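Long-range contacts in structural PPIase-like protein L605 (Mimivirus, PDB 2OSE), which probably catalyses cis-trans isomerisation of peptidyl-prolyl bonds, as a cyclophilin, and may bind cyclosporin A: residues 84-89 against 185-190; 75-80 against 200-205; 101-106 against 143-148; 15-20 against 31-36. All coordinates share one frame; numbering follows the deposited sequence.

Contact 1. Residues 84-89 against 185-190; sequences VLHNNY and SMIKPY
The turn joining strands 83-85 and 89-92, with H86 near its start, packs on I187, K188 and P189, the residues that follow helix 177-186. N88 and Y89 both face L85, which makes this end of the hairpin a classic beta bulge; the carbonyl O of L85 accepts from both of their backbone N atoms. The turn is braced further by N88 ND2, which bonds to H86 O at 2.8 Å. H86 does most of the touching. With CG anti to the backbone N (chi1 179°), its ring runs alongside K188, and CA of K188 sits over one face, 3.8 Å from the ring centroid, in a CH-pi contact. CD of P189 approaches obliquely, 3.6 Å from H86 CD2, and H86 CB rests 3.4 Å from the carbonyl O of I187. I187 CD1 reaches the backbone of the turn, 3.6 Å from H86 N, and lies 4.0 Å from V84 CB.

ND1 of H86 is hydrogen-bonded to the carbonyl O of N184, so that nitrogen probably carries a proton. The bond sets the rotation of the ring, and the CH-pi contact is consistent with it. The touches between the two segments are therefore van der Waals and CH-pi, while ND1 of H86 is satisfied by N184 of the helix. K188 NZ stands 5.8 Å from H86 NE2, which may disfavour a second proton on the imidazole.

Contact 2. Residues 75-80 against 200-205; sequences TYEGCK and IGKCGA
I200 and C203 turn their side chains onto the 75-80 loop. In I200, chi1 of -59° sets CG1 anti to the carbonyl carbon, and an extended chi2 carries CD1 on to CB of both Y76 and C79, 3.9 Å from each. In C203, SG stands between the backbone N and the carbonyl carbon (chi1 57°), which brings it 3.7 Å from E77 N. That N-H is already used by T75 OG1, in an ST turn. CG of E77 lies 3.4 Å from the carbonyl O of G201.

The backbone of the loop forms a type II turn from Y76 to C79, with G78 at the third position. Two short bonds clip it to strand 198-205: G78 N donates to I200 O at 2.7 Å, and I200 N to C79 O at 2.8 Å. Beyond the corner of the chain at K202 a water takes over, 2.7 Å from E77 OE1 and accepting from C203 N at 3.0 Å.

The far side of Y76 belongs to the core: its ring meets F47 and, edge-to-face, F147, and its OH is hydrogen-bonded to S145 O. Both direct backbone bonds from the loop to the strand thus go to I200, with sulfur and aliphatic carbon filling the inner side and the E77 carboxylate bridging by water on the exposed one.

Contact 3. Residues 101-106 against 143-148; sequences SSAGTV and YDSTFM
The carboxylate of D144 has the methyl of A103 above one face, CB lying 3.5 Å from OD2. Both donors of T146 come from that same face to OD1: OG1 on the syn side at 2.7 Å, and the backbone N from higher above the plane at 3.0 Å, which closes an Asx turn. OD1 also takes a salt bridge from R193 of the third subunit, so three groups grip one oxygen. The other flat group, the F147 ring, has S145 O at its edge, in plane; F47 meets it edge-to-face.

S145 and G104 join the two segments by a pair of bonds. S145 N donates to G104 O at 3.0 Å, nearly along the C=O axis, and G104 N donates to S145 OG at 3.1 Å in a fairly straight bond (163°). The hydroxyl is placed for this by chi1 of 57°, between the backbone N and the carbonyl carbon, and is also bonded to G93 O. A103 CB is pressed close to the same hydroxyl oxygen, at 3.2 Å. Farther along, T105 sends CG2 across D144 at about a right angle, 3.9 Å from its CB, while its OG1 is hydrogen-bonded to E110 O.

Backbone and hydroxyl groups of G104 and S145 therefore satisfy one another in a buried place between two irregular loops. The many bonds on D144 OD1 would be expected to favour the ionised acid, and its link to R193 ties this interior contact to the trimer interface.

Contact 4. Residues 15-20 against 31-36; sequences PRVYMD and LQIKLF
P15, V17 and M19 pair with L35, I33 and L31 through five backbone hydrogen bonds. V17 and I33 each give their N-H to the other's carbonyl, at 2.9 Å for V17 N to I33 O and 2.8 Å for I33 N to V17 O. M19 and L31 repeat the exchange, L31 N reaching M19 O at 2.7 Å, and L35 N closes the row with an almost straight bond (174°) to P15 O. Between these bonds, alpha hydrogens of R16, Y18 and Q32 lie against carbonyls already in use, Y18 CA being 3.2 Å from L31 O. The intervening residues bond outward: R16 to Y206, Y18 to G204 and Q32 to Y174.

NE2 of Q32 is hydrogen-bonded to Y206 OH. R16 and K34, pointing the same way, lie side by side; K34 CD is over one face of the guanidinium, 3.3 Å from R16 NH2. The charged ends are alike and NH2 to NZ is 4.2 Å, an arrangement that may be repulsive; the guanidinium of R16 also makes a cation-pi contact with Y174. On the face carrying V17, M19, L31 and I33, V17 CG2 meets I33 CB and L35 CD1, both at 3.9 Å, and helix 41-52 packs there through F47, V48 and T51.

The segments are the paired parts of the hairpin of strands 16-23 and 26-35, within the antiparallel sheet that curls into the cyclophilin barrel.

Contacts 3 and 4 are buried, contact 2 is partly so, and contact 1 lies at the surface, about 22 Å from contacts 2 and 4 between centres. Contact 4 is regular sheet pairing, and contact 2 continues from it: strand 198-205 is the sheet neighbour of strand 16-23, with G201 N and G204 O bonding to D20 and Y18. Contact 3 joins loops by a backbone and hydroxyl exchange; its F147 touches both I200 of contact 2 and M19 of contact 4, in a common apolar core. Contact 1 has packing and CH-pi but no hydrogen bond between its segments, meeting contact 3 where Y89 packs on M148. Subunit neighbours approach contacts 1 and 3, not 2 or 4.

Contact 1. Residues 84-89 against 185-190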
loop_
_atom_site.group_PDB
_atom_site.type_symbol
_atom_site.label_atom_id
_atom_site.label_comp_id
_atom_site.label_asym_id
_atom_site.label_seq_id
_atom_site.Cartn_x
_atom_site.Cartn_y
_atom_site.Cartn_z
ATOM N N VAL A 84 -8.565 -1.623 -6.921
ATOM C CA VAL A 84 -8.885 -1.481 -8.342
ATOM C C VAL A 84 -7.873 -2.295 -9.110
ATOM O O VAL A 84 -6.672 -2.331 -8.745
ATOM C CB VAL A 84 -8.940 -0.010 -8.845
ATOM C CG1 VAL A 84 -9.979 0.815 -8.060
ATOM C CG2 VAL A 84 -7.540 0.671 -8.829
ATOM N N LEU A 85 -8.353 -2.998 -10.134
ATOM C CA LEU A 85 -7.505 -3.893 -10.897
ATOM C C LEU A 85 -7.909 -3.844 -12.360
ATOM O O LEU A 85 -9.011 -4.306 -12.720
ATOM C CB LEU A 85 -7.577 -5.330 -10.335
ATOM C CG LEU A 85 -6.635 -6.333 -11.013
ATOM C CD1 LEU A 85 -5.170 -5.886 -10.828
ATOM C CD2 LEU A 85 -6.867 -7.806 -10.568
ATOM N N HIS A 86 -7.022 -3.269 -13.185
ATOM C CA HIS A 86 -7.208 -3.148 -14.651
ATOM C C HIS A 86 -7.699 -4.448 -15.259
ATOM O O HIS A 86 -7.174 -5.542 -14.950
ATOM C CB HIS A 86 -5.899 -2.641 -15.322
ATOM C CG HIS A 86 -5.973 -2.496 -16.815
ATOM N ND1 HIS A 86 -6.605 -1.436 -17.439
ATOM C CD2 HIS A 86 -5.416 -3.231 -17.807
ATOM C CE1 HIS A 86 -6.495 -1.567 -18.753
ATOM N NE2 HIS A 86 -5.768 -2.641 -19.001
ATOM N N ASN A 87 -8.715 -4.342 -16.123
ATOM C CA ASN A 87 -9.308 -5.496 -16.843
ATOM C C ASN A 87 -9.981 -6.505 -15.920
ATOM O O ASN A 87 -10.302 -7.619 -16.349
ATOM C CB ASN A 87 -8.284 -6.249 -17.719
ATOM C CG ASN A 87 -7.922 -5.522 -18.982
ATOM O OD1 ASN A 87 -6.935 -5.872 -19.647
ATOM N ND2 ASN A 87 -8.698 -4.521 -19.339
ATOM N N ASN A 88 -10.194 -6.117 -14.664
ATOM C CA ASN A 88 -10.796 -7.021 -13.693
ATOM C C ASN A 88 -11.951 -6.414 -12.930
ATOM O O ASN A 88 -13.112 -6.721 -13.241
ATOM C CB ASN A 88 -9.759 -7.633 -12.731
ATOM C CG ASN A 88 -8.876 -8.613 -13.412
ATOM O OD1 ASN A 88 -9.100 -9.846 -13.358
ATOM N ND2 ASN A 88 -7.860 -8.093 -14.107
ATOM N N TYR A 89 -11.653 -5.545 -11.965
ATOM C CA TYR A 89 -12.691 -5.049 -11.026
ATOM C C TYR A 89 -12.341 -3.757 -10.344
ATOM O O TYR A 89 -11.170 -3.330 -10.342
ATOM C CB TYR A 89 -13.030 -6.099 -9.938
ATOM C CG TYR A 89 -11.804 -6.676 -9.211
ATOM C CD1 TYR A 89 -11.104 -5.913 -8.273
ATOM C CD2 TYR A 89 -11.381 -7.991 -9.451
ATOM C CE1 TYR A 89 -9.967 -6.444 -7.598
ATOM C CE2 TYR A 89 -10.233 -8.530 -8.781
ATOM C CZ TYR A 89 -9.550 -7.736 -7.879
ATOM O OH TYR A 89 -8.439 -8.239 -7.234
ATOM N N SER A 185 -9.671 2.296 -18.559
ATOM C CA SER A 185 -8.605 2.965 -19.322
ATOM C C SER A 185 -7.649 3.723 -18.403
ATOM O O SER A 185 -6.456 3.649 -18.580
ATOM C CB SER A 185 -9.175 3.917 -20.352
ATOM O OG SER A 185 -9.724 3.130 -21.400
ATOM N N MET A 186 -8.181 4.468 -17.440
ATOM C CA MET A 186 -7.338 5.281 -16.573
ATOM C C MET A 186 -6.483 4.488 -15.598
ATOM O O MET A 186 -5.547 5.049 -15.018
ATOM C CB MET A 186 -8.166 6.293 -15.822
ATOM C CG MET A 186 -8.756 7.313 -16.743
ATOM S SD MET A 186 -9.570 8.558 -15.797
ATOM C CE MET A 186 -11.191 7.857 -15.710
ATOM N N ILE A 187 -6.794 3.205 -15.412
ATOM C CA ILE A 187 -6.014 2.357 -14.536
ATOM C C ILE A 187 -5.097 1.371 -15.273
ATOM O O ILE A 187 -4.561 0.466 -14.655
ATOM C CB ILE A 187 -6.853 1.656 -13.401
ATOM C CG1 ILE A 187 -7.824 0.603 -13.960
ATOM C CG2 ILE A 187 -7.558 2.732 -12.511
ATOM C CD1 ILE A 187 -8.662 -0.122 -12.848
ATOM N N LYS A 188 -4.888 1.593 -16.573
ATOM C CA LYS A 188 -3.924 0.794 -17.323
ATOM C C LYS A 188 -2.564 0.889 -16.608
ATOM O O LYS A 188 -2.120 1.993 -16.294
ATOM C CB LYS A 188 -3.831 1.296 -18.764
ATOM C CG LYS A 188 -2.856 0.478 -19.642
ATOM C CD LYS A 188 -2.644 1.159 -20.970
ATOM C CE LYS A 188 -1.291 0.787 -21.605
ATOM N NZ LYS A 188 -1.197 -0.676 -21.955
ATOM N N PRO A 189 -1.975 -0.271 -16.243
ATOM C CA PRO A 189 -0.764 -0.205 -15.408
ATOM C C PRO A 189 0.536 0.125 -16.153
ATOM O O PRO A 189 0.751 -0.270 -17.317
ATOM C CB PRO A 189 -0.689 -1.591 -14.777
ATOM C CG PRO A 189 -1.313 -2.498 -15.813
ATOM C CD PRO A 189 -2.435 -1.665 -16.444
ATOM N N TYR A 190 1.364 0.875 -15.441
ATOM C CA TYR A 190 2.686 1.293 -15.870
ATOM C C TYR A 190 3.489 1.318 -14.578
ATOM O O TYR A 190 3.001 1.846 -13.589
ATOM C CB TYR A 190 2.630 2.722 -16.405
ATOM C CG TYR A 190 2.074 2.847 -17.791
ATOM C CD1 TYR A 190 2.733 2.261 -18.862
ATOM C CD2 TYR A 190 0.896 3.560 -18.037
ATOM C CE1 TYR A 190 2.264 2.376 -20.160
ATOM C CE2 TYR A 190 0.401 3.699 -19.371
ATOM C CZ TYR A 190 1.107 3.090 -20.416
ATOM O OH TYR A 190 0.709 3.174 -21.749
#

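Contact 2. Residues 75-80 against 200-205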
loop_
_atom_site.group_PDB
_atom_site.type_symbol
_atom_site.label_atom_id
_atom_site.label_comp_id
_atom_site.label_asym_id
_atom_site.label_seq_id
_atom_site.Cartn_x
_atom_site.Cartn_y
_atom_site.Cartn_z
ATOM N N THR A 75 -23.952 6.191 4.392
ATOM C CA THR A 75 -24.103 6.299 2.932
ATOM C C THR A 75 -22.855 5.827 2.175
ATOM O O THR A 75 -21.749 5.821 2.714
ATOM C CB THR A 75 -24.502 7.739 2.496
ATOM O OG1 THR A 75 -24.599 7.804 1.076
ATOM C CG2 THR A 75 -23.477 8.767 2.952
ATOM N N TYR A 76 -23.045 5.417 0.921
ATOM C CA TYR A 76 -21.940 5.103 0.043
ATOM C C TYR A 76 -21.349 6.393 -0.505
ATOM O O TYR A 76 -20.254 6.386 -0.996
ATOM C CB TYR A 76 -22.424 4.215 -1.118
ATOM C CG TYR A 76 -22.479 2.746 -0.811
ATOM C CD1 TYR A 76 -21.372 2.089 -0.236
ATOM C CD2 TYR A 76 -23.612 1.990 -1.115
ATOM C CE1 TYR A 76 -21.410 0.726 0.030
ATOM C CE2 TYR A 76 -23.664 0.636 -0.847
ATOM C CZ TYR A 76 -22.547 -0.000 -0.275
ATOM O OH TYR A 76 -22.557 -1.361 -0.026
ATOM N N GLU A 77 -22.091 7.499 -0.419
ATOM C CA GLU A 77 -21.658 8.792 -0.932
ATOM C C GLU A 77 -20.355 9.191 -0.233
ATOM O O GLU A 77 -20.289 9.231 0.988
ATOM C CB GLU A 77 -22.740 9.868 -0.782
ATOM C CG GLU A 77 -22.240 11.272 -1.261
ATOM C CD GLU A 77 -23.318 12.357 -1.347
ATOM O OE1 GLU A 77 -24.470 12.155 -0.913
ATOM O OE2 GLU A 77 -22.997 13.434 -1.897
ATOM N N GLY A 78 -19.304 9.394 -1.027
ATOM C CA GLY A 78 -18.008 9.796 -0.507
ATOM C C GLY A 78 -17.018 8.659 -0.397
ATOM O O GLY A 78 -15.814 8.894 -0.305
ATOM N N CYS A 79 -17.513 7.419 -0.408
ATOM C CA CYS A 79 -16.634 6.239 -0.407
ATOM C C CYS A 79 -15.660 6.232 -1.568
ATOM O O CYS A 79 -16.035 6.545 -2.716
ATOM C CB CYS A 79 -17.451 4.958 -0.479
ATOM S SG CYS A 79 -18.274 4.587 1.026
ATOM N N LYS A 80 -14.417 5.859 -1.275
ATOM C CA LYS A 80 -13.391 5.701 -2.305
ATOM C C LYS A 80 -13.431 4.288 -2.873
ATOM O O LYS A 80 -13.848 3.344 -2.194
ATOM C CB LYS A 80 -11.989 5.980 -1.744
ATOM C CG LYS A 80 -11.854 7.355 -1.054
ATOM C CD LYS A 80 -10.398 7.642 -0.648
ATOM C CE LYS A 80 -10.287 9.036 0.024
ATOM N NZ LYS A 80 -8.919 9.174 0.656
ATOM N N ILE A 200 -17.395 7.546 -4.931
ATOM C CA ILE A 200 -18.830 7.612 -5.176
ATOM C C ILE A 200 -19.315 9.021 -4.838
ATOM O O ILE A 200 -18.977 9.553 -3.751
ATOM C CB ILE A 200 -19.588 6.531 -4.326
ATOM C CG1 ILE A 200 -19.060 5.123 -4.677
ATOM C CG2 ILE A 200 -21.096 6.641 -4.490
ATOM C CD1 ILE A 200 -19.508 3.963 -3.651
ATOM N N GLY A 201 -20.063 9.632 -5.761
ATOM C CA GLY A 201 -20.750 10.898 -5.514
ATOM C C GLY A 201 -22.173 10.664 -5.081
ATOM O O GLY A 201 -22.439 9.740 -4.313
ATOM N N LYS A 202 -23.106 11.501 -5.542
ATOM C CA LYS A 202 -24.503 11.289 -5.191
ATOM C C LYS A 202 -24.943 9.860 -5.534
ATOM O O LYS A 202 -24.507 9.293 -6.530
ATOM C CB LYS A 202 -25.429 12.291 -5.915
ATOM C CG LYS A 202 -25.480 13.706 -5.332
ATOM C CD LYS A 202 -26.806 14.417 -5.769
ATOM C CE LYS A 202 -26.983 15.759 -5.072
ATOM N NZ LYS A 202 -27.559 15.614 -3.671
ATOM N N CYS A 203 -25.803 9.292 -4.696
ATOM C CA CYS A 203 -26.323 7.963 -4.928
ATOM C C CYS A 203 -27.737 7.922 -4.360
ATOM O O CYS A 203 -28.149 8.809 -3.587
ATOM C CB CYS A 203 -25.398 6.878 -4.342
ATOM S SG CYS A 203 -25.064 7.024 -2.586
ATOM N N GLY A 204 -28.470 6.894 -4.723
ATOM C CA GLY A 204 -29.876 6.821 -4.382
ATOM C C GLY A 204 -30.512 5.634 -5.044
ATOM O O GLY A 204 -29.880 4.945 -5.837
ATOM N N ALA A 205 -31.763 5.387 -4.677
ATOM C CA ALA A 205 -32.576 4.362 -5.304
ATOM C C ALA A 205 -33.634 5.084 -6.097
ATOM O O ALA A 205 -34.146 6.129 -5.653
ATOM C CB ALA A 205 -33.223 3.477 -4.251
HETATM O O HOH W 1 -26.415 10.785 -2.127
#

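Contact 3. Residues 101-106 against 143-148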
loop_
_atom_site.group_PDB
_atom_site.type_symbol
_atom_site.label_atom_id
_atom_site.label_comp_id
_atom_site.label_asym_id
_atom_site.label_seq_id
_atom_site.Cartn_x
_atom_site.Cartn_y
_atom_site.Cartn_z
ATOM N N SER A 101 -11.002 4.615 8.290
ATOM C CA SER A 101 -11.615 3.917 7.132
ATOM C C SER A 101 -12.085 2.473 7.375
ATOM O O SER A 101 -11.265 1.554 7.430
ATOM C CB SER A 101 -10.647 3.915 5.946
ATOM O OG SER A 101 -11.289 3.408 4.780
ATOM N N SER A 102 -13.397 2.262 7.469
ATOM C CA SER A 102 -13.935 0.901 7.574
ATOM C C SER A 102 -15.374 0.726 7.032
ATOM O O SER A 102 -16.109 1.693 6.809
ATOM C CB SER A 102 -13.834 0.385 9.018
ATOM O OG SER A 102 -14.808 0.988 9.848
ATOM N N ALA A 103 -15.761 -0.534 6.873
ATOM C CA ALA A 103 -17.070 -0.900 6.355
ATOM C C ALA A 103 -18.074 -1.110 7.491
ATOM O O ALA A 103 -17.691 -1.243 8.673
ATOM C CB ALA A 103 -16.962 -2.159 5.495
ATOM N N GLY A 104 -19.356 -1.171 7.124
ATOM C CA GLY A 104 -20.416 -1.370 8.104
ATOM C C GLY A 104 -21.654 -1.962 7.485
ATOM O O GLY A 104 -21.616 -2.459 6.356
ATOM N N THR A 105 -22.743 -1.936 8.246
ATOM C CA THR A 105 -24.029 -2.447 7.825
ATOM C C THR A 105 -25.138 -1.614 8.470
ATOM O O THR A 105 -24.908 -0.943 9.486
ATOM C CB THR A 105 -24.233 -3.965 8.133
ATOM O OG1 THR A 105 -24.625 -4.164 9.504
ATOM C CG2 THR A 105 -22.985 -4.808 7.801
ATOM N N VAL A 106 -26.327 -1.652 7.873
ATOM C CA VAL A 106 -27.499 -0.916 8.384
ATOM C C VAL A 106 -28.167 -1.662 9.563
ATOM O O VAL A 106 -29.090 -1.149 10.199
ATOM C CB VAL A 106 -28.559 -0.636 7.268
ATOM C CG1 VAL A 106 -27.975 0.246 6.158
ATOM C CG2 VAL A 106 -29.133 -1.959 6.675
ATOM N N TYR A 143 -20.626 -10.818 5.373
ATOM C CA TYR A 143 -20.611 -9.763 4.383
ATOM C C TYR A 143 -20.902 -8.458 5.058
ATOM O O TYR A 143 -21.396 -8.410 6.202
ATOM C CB TYR A 143 -21.613 -10.044 3.260
ATOM C CG TYR A 143 -21.278 -11.284 2.493
ATOM C CD1 TYR A 143 -20.520 -11.221 1.328
ATOM C CD2 TYR A 143 -21.704 -12.529 2.927
ATOM C CE1 TYR A 143 -20.206 -12.349 0.632
ATOM C CE2 TYR A 143 -21.382 -13.664 2.244
ATOM C CZ TYR A 143 -20.622 -13.577 1.102
ATOM O OH TYR A 143 -20.322 -14.709 0.381
ATOM N N ASP A 144 -20.560 -7.387 4.362
ATOM C CA ASP A 144 -20.850 -6.057 4.838
ATOM C C ASP A 144 -21.153 -5.137 3.620
ATOM O O ASP A 144 -21.608 -5.613 2.560
ATOM C CB ASP A 144 -19.726 -5.548 5.803
ATOM C CG ASP A 144 -18.317 -5.584 5.189
ATOM O OD1 ASP A 144 -18.190 -5.599 3.925
ATOM O OD2 ASP A 144 -17.316 -5.582 5.983
ATOM N N SER A 145 -20.914 -3.846 3.797
ATOM C CA SER A 145 -21.066 -2.828 2.754
ATOM C C SER A 145 -20.066 -2.915 1.578
ATOM O O SER A 145 -20.245 -2.210 0.569
ATOM C CB SER A 145 -20.944 -1.456 3.413
ATOM O OG SER A 145 -19.694 -1.341 4.095
ATOM N N THR A 146 -19.012 -3.725 1.736
ATOM C CA THR A 146 -17.960 -3.921 0.732
ATOM C C THR A 146 -18.451 -4.629 -0.536
ATOM O O THR A 146 -18.961 -5.742 -0.489
ATOM C CB THR A 146 -16.750 -4.736 1.295
ATOM O OG1 THR A 146 -16.366 -4.186 2.570
ATOM C CG2 THR A 146 -15.542 -4.663 0.312
ATOM N N PHE A 147 -18.281 -3.968 -1.677
ATOM C CA PHE A 147 -18.870 -4.472 -2.901
ATOM C C PHE A 147 -17.886 -4.339 -4.061
ATOM O O PHE A 147 -17.012 -3.490 -4.047
ATOM C CB PHE A 147 -20.211 -3.742 -3.187
ATOM C CG PHE A 147 -20.045 -2.314 -3.680
ATOM C CD1 PHE A 147 -19.767 -2.061 -5.024
ATOM C CD2 PHE A 147 -20.168 -1.244 -2.813
ATOM C CE1 PHE A 147 -19.631 -0.776 -5.483
ATOM C CE2 PHE A 147 -20.032 0.072 -3.261
ATOM C CZ PHE A 147 -19.766 0.293 -4.591
ATOM N N MET A 148 -18.062 -5.175 -5.071
ATOM C CA MET A 148 -17.195 -5.227 -6.215
ATOM C C MET A 148 -18.029 -5.072 -7.490
ATOM O O MET A 148 -19.127 -5.601 -7.571
ATOM C CB MET A 148 -16.543 -6.606 -6.233
ATOM C CG MET A 148 -15.559 -6.833 -7.377
ATOM S SD MET A 148 -14.920 -8.512 -7.463
ATOM C CE MET A 148 -13.745 -8.448 -6.068
#

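Contact 4. Residues 15-20 against 31-36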
loop_
_atom_site.group_PDB
_atom_site.type_symbol
_atom_site.label_atom_id
_atom_site.label_comp_id
_atom_site.label_asym_id
_atom_site.label_seq_id
_atom_site.Cartn_x
_atom_site.Cartn_y
_atom_site.Cartn_z
ATOM N N PRO A 15 -34.691 -3.978 -7.013
ATOM C CA PRO A 15 -34.507 -2.558 -6.776
ATOM C C PRO A 15 -33.520 -2.027 -7.803
ATOM O O PRO A 15 -32.657 -2.759 -8.241
ATOM C CB PRO A 15 -33.866 -2.499 -5.383
ATOM C CG PRO A 15 -34.159 -3.817 -4.766
ATOM C CD PRO A 15 -34.233 -4.801 -5.876
ATOM N N ARG A 16 -33.663 -0.772 -8.195
ATOM C CA ARG A 16 -32.695 -0.146 -9.086
ATOM C C ARG A 16 -32.125 1.033 -8.382
ATOM O O ARG A 16 -32.861 1.760 -7.724
ATOM C CB ARG A 16 -33.349 0.284 -10.393
ATOM C CG ARG A 16 -33.726 -0.891 -11.282
ATOM C CD ARG A 16 -34.437 -0.427 -12.541
ATOM N NE ARG A 16 -35.040 -1.574 -13.181
ATOM C CZ ARG A 16 -34.573 -2.185 -14.249
ATOM N NH1 ARG A 16 -33.543 -1.699 -14.893
ATOM N NH2 ARG A 16 -35.190 -3.282 -14.704
ATOM N N VAL A 17 -30.820 1.238 -8.517
ATOM C CA VAL A 17 -30.131 2.330 -7.819
ATOM C C VAL A 17 -29.145 2.987 -8.760
ATOM O O VAL A 17 -28.796 2.411 -9.797
ATOM C CB VAL A 17 -29.372 1.844 -6.572
ATOM C CG1 VAL A 17 -30.324 1.189 -5.536
ATOM C CG2 VAL A 17 -28.232 0.887 -6.992
ATOM N N TYR A 18 -28.687 4.179 -8.389
ATOM C CA TYR A 18 -27.660 4.902 -9.142
ATOM C C TYR A 18 -26.508 5.360 -8.244
ATOM O O TYR A 18 -26.678 5.555 -7.029
ATOM C CB TYR A 18 -28.275 6.113 -9.872
ATOM C CG TYR A 18 -29.040 7.049 -8.937
ATOM C CD1 TYR A 18 -28.392 8.109 -8.310
ATOM C CD2 TYR A 18 -30.407 6.842 -8.652
ATOM C CE1 TYR A 18 -29.090 8.973 -7.415
ATOM C CE2 TYR A 18 -31.097 7.686 -7.747
ATOM C CZ TYR A 18 -30.422 8.742 -7.140
ATOM O OH TYR A 18 -31.099 9.580 -6.252
ATOM N N MET A 19 -25.354 5.549 -8.870
ATOM C CA MET A 19 -24.153 6.083 -8.238
ATOM C C MET A 19 -23.389 6.923 -9.261
ATOM O O MET A 19 -22.889 6.375 -10.271
ATOM C CB MET A 19 -23.196 4.948 -7.854
ATOM C CG MET A 19 -23.422 4.304 -6.574
ATOM S SD MET A 19 -22.350 2.815 -6.439
ATOM C CE MET A 19 -23.080 2.295 -4.894
ATOM N N ASP A 20 -23.225 8.209 -8.964
ATOM C CA ASP A 20 -22.204 9.037 -9.664
ATOM C C ASP A 20 -20.803 8.565 -9.300
ATOM O O ASP A 20 -20.556 8.190 -8.141
ATOM C CB ASP A 20 -22.316 10.507 -9.258
ATOM C CG ASP A 20 -23.375 11.224 -9.990
ATOM O OD1 ASP A 20 -23.752 10.811 -11.120
ATOM O OD2 ASP A 20 -23.864 12.224 -9.435
ATOM N N LEU A 31 -23.355 5.221 -12.723
ATOM C CA LEU A 31 -23.726 3.807 -12.844
ATOM C C LEU A 31 -25.165 3.630 -12.411
ATOM O O LEU A 31 -25.592 4.252 -11.457
ATOM C CB LEU A 31 -22.811 2.939 -11.970
ATOM C CG LEU A 31 -21.300 3.027 -12.218
ATOM C CD1 LEU A 31 -20.598 2.076 -11.191
ATOM C CD2 LEU A 31 -20.911 2.673 -13.654
ATOM N N GLN A 32 -25.914 2.820 -13.147
ATOM C CA GLN A 32 -27.286 2.471 -12.830
ATOM C C GLN A 32 -27.278 0.978 -12.673
ATOM O O GLN A 32 -26.828 0.264 -13.557
ATOM C CB GLN A 32 -28.181 2.842 -14.007
ATOM C CG GLN A 32 -28.334 4.387 -14.242
ATOM C CD GLN A 32 -29.198 4.632 -15.442
ATOM O OE1 GLN A 32 -28.792 4.324 -16.552
ATOM N NE2 GLN A 32 -30.406 5.153 -15.236
ATOM N N ILE A 33 -27.754 0.506 -11.531
ATOM C CA ILE A 33 -27.561 -0.893 -11.161
ATOM C C ILE A 33 -28.902 -1.509 -10.788
ATOM O O ILE A 33 -29.648 -0.936 -9.994
ATOM C CB ILE A 33 -26.586 -0.998 -9.943
ATOM C CG1 ILE A 33 -25.172 -0.525 -10.318
ATOM C CG2 ILE A 33 -26.497 -2.457 -9.397
ATOM C CD1 ILE A 33 -24.315 -0.169 -9.105
ATOM N N LYS A 34 -29.206 -2.658 -11.386
ATOM C CA LYS A 34 -30.370 -3.437 -10.998
ATOM C C LYS A 34 -29.947 -4.602 -10.085
ATOM O O LYS A 34 -29.087 -5.374 -10.457
ATOM C CB LYS A 34 -31.021 -4.027 -12.255
ATOM C CG LYS A 34 -32.314 -4.795 -11.961
ATOM C CD LYS A 34 -32.977 -5.259 -13.294
ATOM C CE LYS A 34 -32.667 -6.652 -13.734
ATOM N NZ LYS A 34 -33.828 -7.255 -14.516
ATOM N N LEU A 35 -30.584 -4.722 -8.925
ATOM C CA LEU A 35 -30.225 -5.738 -7.950
ATOM C C LEU A 35 -31.177 -6.930 -8.016
ATOM O O LEU A 35 -32.318 -6.821 -8.512
ATOM C CB LEU A 35 -30.184 -5.148 -6.530
ATOM C CG LEU A 35 -29.021 -4.136 -6.473
ATOM C CD1 LEU A 35 -29.595 -2.722 -6.358
ATOM C CD2 LEU A 35 -28.112 -4.407 -5.362
ATOM N N PHE A 36 -30.691 -8.070 -7.537
ATOM C CA PHE A 36 -31.453 -9.320 -7.599
ATOM C C PHE A 36 -31.678 -9.703 -6.142
ATOM O O PHE A 36 -30.851 -10.376 -5.554
ATOM C CB PHE A 36 -30.697 -10.439 -8.332
ATOM C CG PHE A 36 -29.981 -10.014 -9.625
ATOM C CD1 PHE A 36 -30.628 -9.263 -10.616
ATOM C CD2 PHE A 36 -28.674 -10.410 -9.854
ATOM C CE1 PHE A 36 -29.964 -8.908 -11.784
ATOM C CE2 PHE A 36 -28.009 -10.078 -11.010
ATOM C CZ PHE A 36 -28.644 -9.312 -11.980
#